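Local coordinates for protein-glutamine gamma-glutamyltransferase (Pseudomonas aeruginosa PAO1, PDB 6G49), which shows transglutaminase activity in vitro, joining protein glutamine and lysine side chains through isopeptide bonds, and is critical for the viability of the bacterium, at residues V59-A64 / L71-L76; P119-L124 / T129-T134; L177-H182 / R186-A191. All coordinates share one frame; numbering follows the deposited sequence.

Contact 1 of 3, residues V59-A64 / L71-L76; sequences VRFEGA and LYWRAL. With PO4 (phosphate ion), chain H.
Trp73 reaches across to Val59 and Phe61 as the bridging residue in side-chain packing between two antiparallel beta sheets, whose backbones stay well apart, the CA atoms of Val59 and Trp73 being 10.7 Å from each other. The large indole suits a gap of this width. Val59 meets it with a methyl over one face in a CH-pi contact: CG2 lies 4.3 Å from the centroid of the six-membered ring of Trp73, 27° off its normal. Phe61, from the same strand as Val59, points against the indole and meets it obliquely with the far end of its ring, CZ standing 3.8 Å from Trp73 CH2. The same CZ comes to 4.3 Å from Leu71 CD2, a looser fit. The indole N-H of Trp73 is satisfied by the carbonyl of Gly269.

Strand alternation sends Arg60 the other way, to the solvent side. Its long charged chain suits that face, where NE and NH2 bond to the carbonyls of Asn277 and Gly276 and NH2 also approaches a crystallisation phosphate, at a doubtfully short distance. Inside, strand 55-61 lies between strands 107-113 and 278-282, while strand 72-81 belongs to the other sheet beside strands 120-124 and 261-265.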
# COMPACT_ATOMS: atom_id res chain seq x y z
N VAL A 59 -6.95 -0.91 -17.78
CA VAL A 59 -7.65 0.31 -17.37
C VAL A 59 -7.71 1.26 -18.55
O VAL A 59 -6.70 1.53 -19.19
CB VAL A 59 -6.97 1.02 -16.18
CG1 VAL A 59 -7.78 2.23 -15.73
CG2 VAL A 59 -6.77 0.12 -15.02
N ARG A 60 -8.86 1.89 -18.71
CA ARG A 60 -9.07 2.93 -19.72
C ARG A 60 -9.63 4.17 -19.00
O ARG A 60 -10.67 4.09 -18.38
CB ARG A 60 -10.03 2.45 -20.80
CG ARG A 60 -9.87 3.13 -22.14
CD ARG A 60 -10.63 2.39 -23.24
NE ARG A 60 -9.79 1.58 -24.11
CZ ARG A 60 -10.08 0.33 -24.48
NH1 ARG A 60 -11.16 -0.26 -24.03
NH2 ARG A 60 -9.28 -0.33 -25.30
N PHE A 61 -8.95 5.31 -19.09
CA PHE A 61 -9.38 6.53 -18.46
C PHE A 61 -10.32 7.32 -19.39
O PHE A 61 -10.11 7.26 -20.62
CB PHE A 61 -8.16 7.38 -18.11
CG PHE A 61 -7.48 6.93 -16.83
CD1 PHE A 61 -6.49 5.97 -16.83
CD2 PHE A 61 -7.91 7.47 -15.63
CE1 PHE A 61 -5.90 5.58 -15.62
CE2 PHE A 61 -7.31 7.11 -14.43
CZ PHE A 61 -6.31 6.16 -14.45
N GLU A 62 -11.29 8.04 -18.82
CA GLU A 62 -12.15 8.95 -19.64
C GLU A 62 -11.30 10.06 -20.27
O GLU A 62 -11.49 10.37 -21.47
CB GLU A 62 -13.28 9.47 -18.79
CG GLU A 62 -14.34 8.43 -18.52
CD GLU A 62 -15.69 8.97 -18.08
OE1 GLU A 62 -15.83 10.20 -18.04
OE2 GLU A 62 -16.58 8.14 -17.74
N GLY A 63 -10.41 10.66 -19.50
CA GLY A 63 -9.51 11.72 -20.02
C GLY A 63 -8.08 11.26 -20.18
O GLY A 63 -7.83 10.09 -20.52
N ALA A 64 -7.13 12.16 -19.87
CA ALA A 64 -5.72 11.92 -20.03
C ALA A 64 -5.28 10.94 -18.93
O ALA A 64 -5.88 10.89 -17.84
CB ALA A 64 -4.94 13.22 -19.95
N LEU A 71 -0.28 6.52 -10.00
CA LEU A 71 -0.98 5.30 -10.32
C LEU A 71 -0.74 4.25 -9.23
O LEU A 71 -0.09 3.22 -9.42
CB LEU A 71 -0.54 4.80 -11.68
CG LEU A 71 -0.86 5.75 -12.83
CD1 LEU A 71 -0.41 5.12 -14.11
CD2 LEU A 71 -2.34 6.08 -12.88
N TYR A 72 -1.24 4.57 -8.05
CA TYR A 72 -1.28 3.65 -6.91
C TYR A 72 -2.65 2.99 -6.84
O TYR A 72 -3.62 3.57 -6.36
CB TYR A 72 -0.95 4.38 -5.60
CG TYR A 72 0.52 4.66 -5.46
CD1 TYR A 72 1.11 5.73 -6.08
CD2 TYR A 72 1.32 3.88 -4.63
CE1 TYR A 72 2.46 5.97 -5.96
CE2 TYR A 72 2.68 4.13 -4.48
CZ TYR A 72 3.25 5.20 -5.15
OH TYR A 72 4.57 5.44 -4.96
N TRP A 73 -2.69 1.76 -7.32
CA TRP A 73 -3.88 0.93 -7.39
C TRP A 73 -4.08 0.17 -6.07
O TRP A 73 -3.43 -0.87 -5.89
CB TRP A 73 -3.86 -0.03 -8.58
CG TRP A 73 -3.51 0.60 -9.89
CD1 TRP A 73 -2.30 0.60 -10.49
CD2 TRP A 73 -4.37 1.39 -10.74
NE1 TRP A 73 -2.34 1.33 -11.65
CE2 TRP A 73 -3.59 1.81 -11.82
CE3 TRP A 73 -5.71 1.76 -10.65
CZ2 TRP A 73 -4.12 2.61 -12.84
CZ3 TRP A 73 -6.24 2.54 -11.66
CH2 TRP A 73 -5.44 2.92 -12.72
N ARG A 74 -4.88 0.72 -5.16
CA ARG A 74 -5.14 0.05 -3.87
C ARG A 74 -5.95 -1.21 -4.12
O ARG A 74 -6.94 -1.22 -4.87
CB ARG A 74 -5.89 0.89 -2.84
CG ARG A 74 -6.13 0.19 -1.49
CD ARG A 74 -6.87 1.05 -0.45
NE ARG A 74 -6.23 2.34 -0.21
CZ ARG A 74 -5.94 2.82 0.99
NH1 ARG A 74 -6.42 2.19 2.06
NH2 ARG A 74 -5.17 3.89 1.10
N ALA A 75 -5.52 -2.32 -3.47
CA ALA A 75 -6.29 -3.55 -3.38
C ALA A 75 -6.84 -3.76 -1.98
O ALA A 75 -8.06 -3.96 -1.80
CB ALA A 75 -5.48 -4.73 -3.80
N LEU A 76 -5.95 -3.74 -0.98
CA LEU A 76 -6.39 -3.99 0.40
C LEU A 76 -5.39 -3.33 1.33
O LEU A 76 -4.33 -2.91 0.92
CB LEU A 76 -6.51 -5.48 0.70
CG LEU A 76 -5.22 -6.27 0.83
CD1 LEU A 76 -5.48 -7.51 1.69
CD2 LEU A 76 -4.66 -6.67 -0.54
P PO4 H . -8.93 -3.76 -26.99
O1 PO4 H . -9.59 -2.54 -26.27
O2 PO4 H . -7.50 -3.56 -27.44
O3 PO4 H . -9.01 -5.07 -26.19
O4 PO4 H . -9.59 -4.16 -28.31

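Contact 2 of 3, residues P119-L124 / T129-T134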
# COMPACT_ATOMS: atom_id res chain seq x y z
N PRO A 119 -11.67 -11.28 -3.18
CA PRO A 119 -12.79 -10.36 -3.26
C PRO A 119 -12.50 -8.86 -3.22
O PRO A 119 -13.18 -8.15 -2.52
CB PRO A 119 -13.57 -10.76 -1.99
CG PRO A 119 -12.52 -11.06 -0.96
CD PRO A 119 -11.41 -11.69 -1.77
N TRP A 120 -11.40 -8.40 -3.83
CA TRP A 120 -10.93 -7.03 -3.81
C TRP A 120 -10.98 -6.48 -5.23
O TRP A 120 -10.46 -7.18 -6.14
CB TRP A 120 -9.50 -6.93 -3.24
CG TRP A 120 -9.40 -7.73 -1.98
CD1 TRP A 120 -10.27 -7.69 -0.93
CD2 TRP A 120 -8.39 -8.69 -1.63
NE1 TRP A 120 -9.88 -8.58 0.04
CE2 TRP A 120 -8.74 -9.22 -0.36
CE3 TRP A 120 -7.22 -9.17 -2.24
CZ2 TRP A 120 -7.98 -10.20 0.28
CZ3 TRP A 120 -6.50 -10.18 -1.63
CH2 TRP A 120 -6.87 -10.69 -0.38
N LEU A 121 -11.56 -5.30 -5.43
CA LEU A 121 -11.43 -4.63 -6.71
C LEU A 121 -10.31 -3.60 -6.58
O LEU A 121 -10.15 -2.91 -5.56
CB LEU A 121 -12.75 -3.94 -7.07
CG LEU A 121 -13.98 -4.84 -7.23
CD1 LEU A 121 -15.08 -4.10 -7.96
CD2 LEU A 121 -13.67 -6.15 -7.89
N PHE A 122 -9.53 -3.49 -7.64
CA PHE A 122 -8.41 -2.57 -7.66
C PHE A 122 -8.88 -1.17 -8.08
O PHE A 122 -9.63 -1.04 -9.06
CB PHE A 122 -7.35 -3.08 -8.62
CG PHE A 122 -7.02 -4.53 -8.47
CD1 PHE A 122 -6.63 -5.03 -7.24
CD2 PHE A 122 -7.19 -5.42 -9.52
CE1 PHE A 122 -6.43 -6.38 -7.08
CE2 PHE A 122 -6.85 -6.75 -9.36
CZ PHE A 122 -6.46 -7.23 -8.14
N ALA A 123 -8.41 -0.13 -7.41
CA ALA A 123 -8.80 1.22 -7.78
C ALA A 123 -7.90 2.22 -7.09
O ALA A 123 -7.43 1.98 -5.96
CB ALA A 123 -10.24 1.48 -7.36
N LEU A 124 -7.76 3.40 -7.69
CA LEU A 124 -7.09 4.53 -7.02
C LEU A 124 -7.96 4.99 -5.85
O LEU A 124 -9.19 5.07 -5.90
CB LEU A 124 -6.93 5.70 -7.99
CG LEU A 124 -6.25 5.42 -9.33
CD1 LEU A 124 -6.33 6.68 -10.17
CD2 LEU A 124 -4.79 4.98 -9.18
N THR A 129 -17.58 2.64 -7.14
CA THR A 129 -17.77 1.87 -8.37
C THR A 129 -19.27 1.76 -8.63
O THR A 129 -20.09 2.08 -7.76
CB THR A 129 -17.18 0.44 -8.34
OG1 THR A 129 -18.05 -0.43 -7.63
CG2 THR A 129 -15.79 0.43 -7.72
N ASP A 130 -19.58 1.25 -9.81
CA ASP A 130 -20.95 0.94 -10.18
C ASP A 130 -21.36 -0.50 -9.82
O ASP A 130 -22.40 -1.00 -10.30
CB ASP A 130 -21.13 1.16 -11.68
CG ASP A 130 -20.38 0.18 -12.57
OD1 ASP A 130 -19.36 -0.45 -12.15
OD2 ASP A 130 -20.79 0.00 -13.73
N GLN A 131 -20.54 -1.22 -9.06
CA GLN A 131 -20.79 -2.60 -8.71
C GLN A 131 -21.61 -2.63 -7.43
O GLN A 131 -21.11 -2.21 -6.38
CB GLN A 131 -19.48 -3.37 -8.57
CG GLN A 131 -18.64 -3.40 -9.84
CD GLN A 131 -19.37 -4.01 -11.01
OE1 GLN A 131 -19.74 -3.29 -11.97
NE2 GLN A 131 -19.56 -5.31 -10.96
N THR A 132 -22.85 -3.17 -7.49
CA THR A 132 -23.77 -3.11 -6.33
C THR A 132 -23.42 -4.21 -5.31
O THR A 132 -23.86 -4.14 -4.16
CB THR A 132 -25.24 -3.14 -6.79
OG1 THR A 132 -25.46 -4.42 -7.36
CG2 THR A 132 -25.55 -2.10 -7.83
N ASP A 133 -22.51 -5.12 -5.66
CA ASP A 133 -22.11 -6.19 -4.77
C ASP A 133 -20.75 -5.86 -4.12
O ASP A 133 -20.14 -6.72 -3.52
CB ASP A 133 -22.02 -7.52 -5.51
CG ASP A 133 -21.04 -7.53 -6.66
OD1 ASP A 133 -20.43 -6.47 -6.91
OD2 ASP A 133 -20.85 -8.59 -7.25
N THR A 134 -20.30 -4.61 -4.29
CA THR A 134 -18.94 -4.18 -3.81
C THR A 134 -19.11 -2.95 -2.94
O THR A 134 -19.79 -2.03 -3.30
CB THR A 134 -18.01 -3.92 -5.00
OG1 THR A 134 -17.88 -5.09 -5.79
CG2 THR A 134 -16.60 -3.51 -4.58
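Leu121 and Thr134 mark the nearest approach of the two backbones, their CA atoms 8.1 Å apart, so the bent segment 129-134 meets strand 120-124 through side chains. The bend combines two classic motifs: an ST turn begun by Thr129, followed by a type I beta turn from Gln131 to Thr134. It carries the chain from strand 127-129, at the edge of the six-stranded sheet, to strand 134-136 of the larger one.

Leucine suits position 121 because its branched apolar end can lie against the carbon atoms of the bend. Leu121 points its CB toward the bend, and with CG anti to the carbonyl carbon (chi1 -62°) its CD1 does most of the touching, lying 3.8 Å from Thr134 CG2. The two side chains cross obliquely, and Leu121 CG also rests 4.0 Å from Thr134 CG2. Gln131 adds its CG, 4.1 Å from Leu121 CD1. Leu152, Tyr154 and Met113 pack on Leu121 as well, making its surroundings largely apolar.

Thr129 and Thr134 serve the bend in different ways. Thr129 OG1 accepts the backbone N-H of Gln131 at 3.0 Å in a fairly straight bond (162°), which closes the ST turn. Thr134 is amphipathic here: its methyl packs on Leu121, while its hydroxyl OG1, 3.7 Å from Leu121 CD1, donates to Asp133 OD1 at 3.1 Å, meeting that oxygen 45° out of the carboxylate plane.

Contact 3 of 3, residues L177-H182 / R186-A191; sequences LQLPMH and RARALA
Leu179 is the first residue of the loop 177-182 to meet Arg188 of helix 185-197: its CB lies 4.1 Å from NH1, while the rest of this apolar side chain packs on Phe252 and Ala256. Pro180 comes next and supplies an anchor through its carbonyl. In the conformer described here, the oxygen takes both end nitrogens of the guanidinium, Arg188 NH1 at 2.7 Å from Pro180 O and NH2 likewise at 2.7 Å. Sharing one acceptor bends both bonds, to about 130° at the hydrogens, and they arrive differently: NH1 nearly on the line of the C=O bond, NH2 from above the carbonyl plane. Met181 points its CB away from the helix, yet its carbonyl oxygen hangs over the centre of one guanidinium face, 3.6 Å from Arg188 CZ, where the negative end of the dipole probably steadies the positive charge. At His182 the oxygen is 3.3 Å from Arg188 NH2, at too poor an angle for a hydrogen bond; NH2 bonds instead to the carbonyl of Gly183.

Arginine suits this place because its long arm, bent at chi3 (-137°), can leave the helix and present several N-H donors to the carbonyls of the loop. It thereby ties the loop to the first turn of the helix that follows it. Leu179, Ala187 and Ala191 rest on helix 243-256, which begins with the probable nucleophile Cys243, and Arg186 and Leu190 pack on Phe236 of helix 230-238.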
# COMPACT_ATOMS: atom_id res chain seq x y z
N LEU A 177 -2.08 0.55 16.04
CA LEU A 177 -0.92 0.68 16.89
C LEU A 177 -0.41 -0.68 17.37
O LEU A 177 0.53 -0.70 18.20
CB LEU A 177 -1.30 1.62 18.04
CG LEU A 177 -1.41 3.08 17.64
CD1 LEU A 177 -2.15 3.88 18.71
CD2 LEU A 177 -0.08 3.77 17.30
N GLN A 178 -0.98 -1.77 16.87
CA GLN A 178 -0.68 -3.13 17.26
C GLN A 178 0.72 -3.54 16.83
O GLN A 178 1.06 -3.39 15.65
CB GLN A 178 -1.66 -4.12 16.65
CG GLN A 178 -1.42 -5.58 16.94
CD GLN A 178 -0.52 -6.23 15.90
OE1 GLN A 178 -0.68 -5.96 14.70
NE2 GLN A 178 0.42 -7.09 16.36
N LEU A 179 1.51 -4.08 17.74
CA LEU A 179 2.76 -4.80 17.43
C LEU A 179 2.87 -5.99 18.36
O LEU A 179 2.35 -5.93 19.49
CB LEU A 179 4.00 -3.94 17.62
CG LEU A 179 4.16 -2.81 16.61
CD1 LEU A 179 5.31 -1.91 16.96
CD2 LEU A 179 4.30 -3.33 15.21
N PRO A 180 3.65 -7.01 17.99
CA PRO A 180 4.04 -8.03 18.98
C PRO A 180 4.82 -7.35 20.10
O PRO A 180 5.57 -6.42 19.86
CB PRO A 180 4.92 -9.04 18.21
CG PRO A 180 4.64 -8.72 16.74
CD PRO A 180 4.28 -7.25 16.67
N MET A 181 4.72 -7.89 21.32
CA MET A 181 5.48 -7.36 22.40
C MET A 181 6.97 -7.70 22.23
O MET A 181 7.79 -6.89 22.58
CB MET A 181 5.00 -7.97 23.73
CG MET A 181 5.76 -7.42 24.89
SD MET A 181 4.96 -8.18 26.38
CE MET A 181 5.46 -9.88 26.21
N HIS A 182 7.25 -8.88 21.69
CA HIS A 182 8.63 -9.38 21.59
C HIS A 182 9.12 -9.23 20.15
O HIS A 182 8.35 -9.19 19.21
CB HIS A 182 8.71 -10.84 22.03
CG HIS A 182 8.34 -11.03 23.46
ND1 HIS A 182 8.98 -10.34 24.48
CD2 HIS A 182 7.39 -11.80 24.03
CE1 HIS A 182 8.44 -10.68 25.63
NE2 HIS A 182 7.46 -11.57 25.38
N ARG A 186 15.76 -3.49 18.10
CA ARG A 186 16.51 -2.37 17.53
C ARG A 186 15.55 -1.36 16.87
O ARG A 186 15.72 -0.17 16.93
CB ARG A 186 17.64 -2.85 16.62
CG ARG A 186 18.79 -3.55 17.37
CD ARG A 186 19.92 -3.96 16.42
NE ARG A 186 19.63 -5.14 15.61
CZ ARG A 186 20.27 -5.52 14.50
NH1 ARG A 186 21.26 -4.78 14.00
NH2 ARG A 186 19.92 -6.65 13.91
N ALA A 187 14.55 -1.88 16.14
CA ALA A 187 13.61 -1.03 15.47
C ALA A 187 12.75 -0.26 16.48
O ALA A 187 12.43 0.93 16.24
CB ALA A 187 12.77 -1.86 14.52
N ARG A 188 12.40 -0.91 17.61
CA ARG A 188 11.68 -0.26 18.67
C ARG A 188 12.53 0.86 19.27
O ARG A 188 12.03 1.96 19.54
CB ARG A 188 11.24 -1.27 19.73
CG ARG A 188 10.02 -2.10 19.36
CD ARG A 188 9.82 -3.17 20.42
NE ARG A 188 9.49 -4.45 19.83
CZ ARG A 188 8.26 -4.89 19.60
NH1 ARG A 188 7.21 -4.26 20.14
NH2 ARG A 188 8.06 -5.94 18.83
N ALA A 189 13.84 0.61 19.44
CA ALA A 189 14.75 1.68 19.95
C ALA A 189 14.81 2.89 19.00
O ALA A 189 14.78 4.04 19.40
CB ALA A 189 16.14 1.11 20.19
N LEU A 190 14.89 2.61 17.69
CA LEU A 190 14.86 3.66 16.71
C LEU A 190 13.56 4.47 16.83
O LEU A 190 13.60 5.67 16.77
CB LEU A 190 15.03 3.06 15.31
CG LEU A 190 14.87 4.03 14.15
CD1 LEU A 190 15.97 5.10 14.12
CD2 LEU A 190 14.83 3.29 12.82
N ALA A 191 12.41 3.78 16.93
CA ALA A 191 11.13 4.43 17.02
C ALA A 191 11.08 5.36 18.25
O ALA A 191 10.60 6.46 18.19
CB ALA A 191 10.04 3.40 17.12

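In the fold
Contact 1 is buried, contact 2 partly so, and contact 3 lies at the surface, on the other side of the chain's centre from both. Contacts 1 and 2 belong to the beta-rich part of this periplasmic region and share a sheet: strands 72-81 and 120-124 are neighbours in it, with a probable backbone bond from Ala123 N to Arg74 O. Their chemistry follows burial, aromatic and aliphatic between the sheets in contact 1, aliphatic in contact 2, where threonine hydroxyls bond within the turn segment. Contact 3, its centre about 35 Å from that of contact 1, joins a loop to helix 185-197, which lies in the transglutaminase-like family region, and relies on a charged group binding backbone carbonyls.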